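PDB 3GZB: putative SnoaL-like polyketide cyclase from Shewanella putrefaciens, which is of unknown function but, as a SnoaL-like member of the NTF2 clan, may act as a polyketide cyclase. Local coordinates for residues A119-K127 against T136-Y144. Numbering follows the deposited sequence. Where two conformers were deposited one is given.
Sequences AIPAVTSLK and TEHVDLIDY
With CG anti to the backbone N (chi1 176°), His138 brings its ring under Leu126 CD2, Thr124 CG2 approaching NE2 obliquely, while Thr124 holds OG1 beside its own backbone N (chi1 -66°), facing Asp140. Thr124 OG1 donates to Asp140 OD1 at 2.7 Å from above the carboxylate plane. From the opposite face of that plane, His138 NE2 donates to Asp140 OD1 at 2.8 Å, the oxygen lying in the imidazole plane. Leu126 CD2 sits over one ring face in a CH-pi contact, 4.0 Å from the centroid of His138, and Tyr29 of helix 21-34 hydrogen-bonds to ND1. An alanine in place of His138 would probably cost Asp140 OD1 one of these two donors, leave the Tyr29 hydroxyl without this mate and open a gap under Leu126 CD2. Antiparallel pairing of 119-127 with 136-144 carries this row, as in Ser125 N to Val139 O at 2.9 Å; a classic beta bulge, Thr136 and Glu137 opposite Lys127, breaks its regularity. On the other face, Val123 and Leu141 pack against the second subunit. Two donors thus fix the buried Asp140 carboxylate, and a bound methylpentanediol nearby, probably from the crystallisation liquor, is consistent with a polar pocket wall in this NTF2-like fold.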
loop_
_atom_site.group_PDB
_atom_site.type_symbol
_atom_site.label_atom_id
_atom_site.label_comp_id
_atom_site.label_asym_id
_atom_site.label_seq_id
_atom_site.Cartn_x
_atom_site.Cartn_y
_atom_site.Cartn_z
ATOM N N ALA A 119 -17.329 -1.560 -4.408
ATOM C CA ALA A 119 -16.350 -1.736 -3.334
ATOM C C ALA A 119 -14.997 -1.931 -3.991
ATOM O O ALA A 119 -14.771 -2.940 -4.688
ATOM C CB ALA A 119 -16.745 -2.977 -2.460
ATOM N N ILE A 120 -14.124 -0.946 -3.838
ATOM C CA ILE A 120 -12.918 -0.854 -4.655
ATOM C C ILE A 120 -11.668 -1.141 -3.807
ATOM O O ILE A 120 -11.357 -0.409 -2.888
ATOM C CB ILE A 120 -12.775 0.553 -5.260
ATOM C CG1 ILE A 120 -14.060 1.020 -5.945
ATOM C CG2 ILE A 120 -11.553 0.585 -6.211
ATOM C CD1 ILE A 120 -14.076 2.494 -6.466
ATOM N N PRO A 121 -10.962 -2.245 -4.092
ATOM C CA PRO A 121 -9.706 -2.497 -3.323
ATOM C C PRO A 121 -8.706 -1.355 -3.496
ATOM O O PRO A 121 -8.617 -0.770 -4.583
ATOM C CB PRO A 121 -9.190 -3.822 -3.913
ATOM C CG PRO A 121 -10.419 -4.453 -4.543
ATOM C CD PRO A 121 -11.256 -3.307 -5.054
ATOM N N ALA A 122 -7.927 -1.084 -2.430
ATOM C CA ALA A 122 -6.957 0.009 -2.414
ATOM C C ALA A 122 -5.959 -0.098 -1.316
ATOM O O ALA A 122 -6.199 -0.720 -0.292
ATOM C CB ALA A 122 -7.702 1.342 -2.271
ATOM N N VAL A 123 -4.811 0.531 -1.558
ATOM C CA VAL A 123 -3.820 0.854 -0.565
ATOM C C VAL A 123 -3.675 2.349 -0.594
ATOM O O VAL A 123 -3.463 2.961 -1.656
ATOM C CB VAL A 123 -2.497 0.179 -0.880
ATOM C CG1 VAL A 123 -1.408 0.525 0.155
ATOM C CG2 VAL A 123 -2.707 -1.358 -0.982
ATOM N N THR A 124 -3.759 2.959 0.570
ATOM C CA THR A 124 -3.547 4.416 0.758
ATOM C C THR A 124 -2.448 4.597 1.808
ATOM O O THR A 124 -2.519 3.970 2.885
ATOM C CB THR A 124 -4.838 5.092 1.235
ATOM O OG1 THR A 124 -5.781 4.990 0.161
ATOM C CG2 THR A 124 -4.621 6.568 1.629
ATOM N N SER A 125 -1.435 5.417 1.528
ATOM C CA SER A 125 -0.446 5.761 2.519
ATOM C C SER A 125 -0.456 7.245 2.728
ATOM O O SER A 125 -0.688 8.050 1.813
ATOM C CB SER A 125 0.947 5.264 2.152
ATOM O OG SER A 125 1.434 5.902 0.961
ATOM N N LEU A 126 -0.174 7.650 3.959
ATOM C CA LEU A 126 -0.044 9.054 4.355
ATOM C C LEU A 126 1.304 9.257 5.013
ATOM O O LEU A 126 1.646 8.541 5.965
ATOM C CB LEU A 126 -1.148 9.474 5.334
ATOM C CG LEU A 126 -2.590 9.219 4.916
ATOM C CD1 LEU A 126 -3.551 9.618 6.052
ATOM C CD2 LEU A 126 -2.906 9.951 3.642
ATOM N N LYS A 127 2.043 10.245 4.551
ATOM C CA LYS A 127 3.227 10.713 5.260
ATOM C C LYS A 127 2.792 11.977 6.002
ATOM O O LYS A 127 2.284 12.926 5.369
ATOM C CB LYS A 127 4.361 11.005 4.274
ATOM C CG LYS A 127 5.707 11.302 4.909
ATOM C CD LYS A 127 6.245 10.140 5.749
ATOM C CE LYS A 127 7.663 10.459 6.248
ATOM N NZ LYS A 127 8.078 9.631 7.418
ATOM N N THR A 136 1.830 15.529 4.389
ATOM C CA THR A 136 2.784 15.997 3.413
ATOM C C THR A 136 2.627 15.236 2.083
ATOM O O THR A 136 2.880 15.788 0.996
ATOM C CB THR A 136 4.208 15.968 3.929
ATOM O OG1 THR A 136 4.648 14.653 4.125
ATOM C CG2 THR A 136 4.314 16.663 5.297
ATOM N N GLU A 137 2.255 13.947 2.149
ATOM C CA GLU A 137 2.033 13.159 0.929
ATOM C C GLU A 137 0.985 12.112 1.174
ATOM O O GLU A 137 1.096 11.298 2.093
ATOM C CB GLU A 137 3.309 12.476 0.432
ATOM C CG GLU A 137 3.179 11.876 -0.969
ATOM C CD GLU A 137 4.476 11.297 -1.571
ATOM O OE1 GLU A 137 5.472 10.990 -0.840
ATOM O OE2 GLU A 137 4.472 11.125 -2.820
ATOM N N HIS A 138 -0.035 12.132 0.322
ATOM C CA HIS A 138 -1.100 11.131 0.267
ATOM C C HIS A 138 -0.903 10.366 -1.023
ATOM O O HIS A 138 -0.916 10.973 -2.109
ATOM C CB HIS A 138 -2.435 11.854 0.317
ATOM C CG HIS A 138 -3.647 10.981 0.181
ATOM N ND1 HIS A 138 -4.859 11.346 0.705
ATOM C CD2 HIS A 138 -3.843 9.775 -0.415
ATOM C CE1 HIS A 138 -5.758 10.416 0.427
ATOM N NE2 HIS A 138 -5.173 9.435 -0.250
ATOM N N VAL A 139 -0.622 9.055 -0.922
ATOM C CA VAL A 139 -0.473 8.205 -2.120
ATOM C C VAL A 139 -1.597 7.190 -2.174
ATOM O O VAL A 139 -1.777 6.440 -1.174
ATOM C CB VAL A 139 0.851 7.467 -2.151
ATOM C CG1 VAL A 139 0.945 6.601 -3.419
ATOM C CG2 VAL A 139 2.040 8.453 -2.088
ATOM N N ASP A 140 -2.342 7.146 -3.282
ATOM C CA ASP A 140 -3.355 6.161 -3.518
ATOM C C ASP A 140 -2.939 5.157 -4.580
ATOM O O ASP A 140 -2.387 5.534 -5.614
ATOM C CB ASP A 140 -4.668 6.776 -3.970
ATOM C CG ASP A 140 -5.560 7.236 -2.831
ATOM O OD1 ASP A 140 -5.287 6.982 -1.625
ATOM O OD2 ASP A 140 -6.600 7.904 -3.185
ATOM N N LEU A 141 -3.202 3.889 -4.293
ATOM C CA LEU A 141 -3.062 2.794 -5.253
ATOM C C LEU A 141 -4.415 2.121 -5.348
ATOM O O LEU A 141 -4.763 1.292 -4.495
ATOM C CB LEU A 141 -1.977 1.798 -4.797
ATOM C CG LEU A 141 -0.546 2.294 -4.704
ATOM C CD1 LEU A 141 0.339 1.261 -3.991
ATOM C CD2 LEU A 141 0.000 2.647 -6.078
ATOM N N ILE A 142 -5.207 2.508 -6.345
ATOM C CA ILE A 142 -6.622 2.112 -6.456
ATOM C C ILE A 142 -6.765 1.028 -7.495
ATOM O O ILE A 142 -6.184 1.126 -8.593
ATOM C CB ILE A 142 -7.455 3.298 -6.892
ATOM C CG1 ILE A 142 -7.285 4.496 -5.958
ATOM C CG2 ILE A 142 -8.956 2.972 -7.015
ATOM C CD1 ILE A 142 -7.608 4.281 -4.513
ATOM N N ASP A 143 -7.564 -0.013 -7.183
ATOM C CA ASP A 143 -7.833 -1.099 -8.142
ATOM C C ASP A 143 -9.016 -0.732 -9.054
ATOM O O ASP A 143 -10.163 -1.171 -8.880
ATOM C CB ASP A 143 -8.103 -2.427 -7.374
ATOM C CG ASP A 143 -8.333 -3.618 -8.261
ATOM O OD1 ASP A 143 -8.287 -3.513 -9.495
ATOM O OD2 ASP A 143 -8.604 -4.671 -7.648
ATOM N N TYR A 144 -8.720 0.078 -10.070
ATOM C CA TYR A 144 -9.763 0.573 -10.977
ATOM C C TYR A 144 -10.374 -0.532 -11.827
ATOM O O TYR A 144 -11.546 -0.458 -12.151
ATOM C CB TYR A 144 -9.194 1.648 -11.908
ATOM C CG TYR A 144 -8.927 2.949 -11.217
ATOM C CD1 TYR A 144 -9.953 3.697 -10.728
ATOM C CD2 TYR A 144 -7.625 3.429 -11.019
ATOM C CE1 TYR A 144 -9.738 4.885 -10.077
ATOM C CE2 TYR A 144 -7.403 4.619 -10.340
ATOM C CZ TYR A 144 -8.435 5.333 -9.912
ATOM O OH TYR A 144 -8.242 6.546 -9.259
HETATM O O HOH W 1 -0.486 3.788 -1.505
HETATM O O HOH W 2 2.348 8.509 1.506
#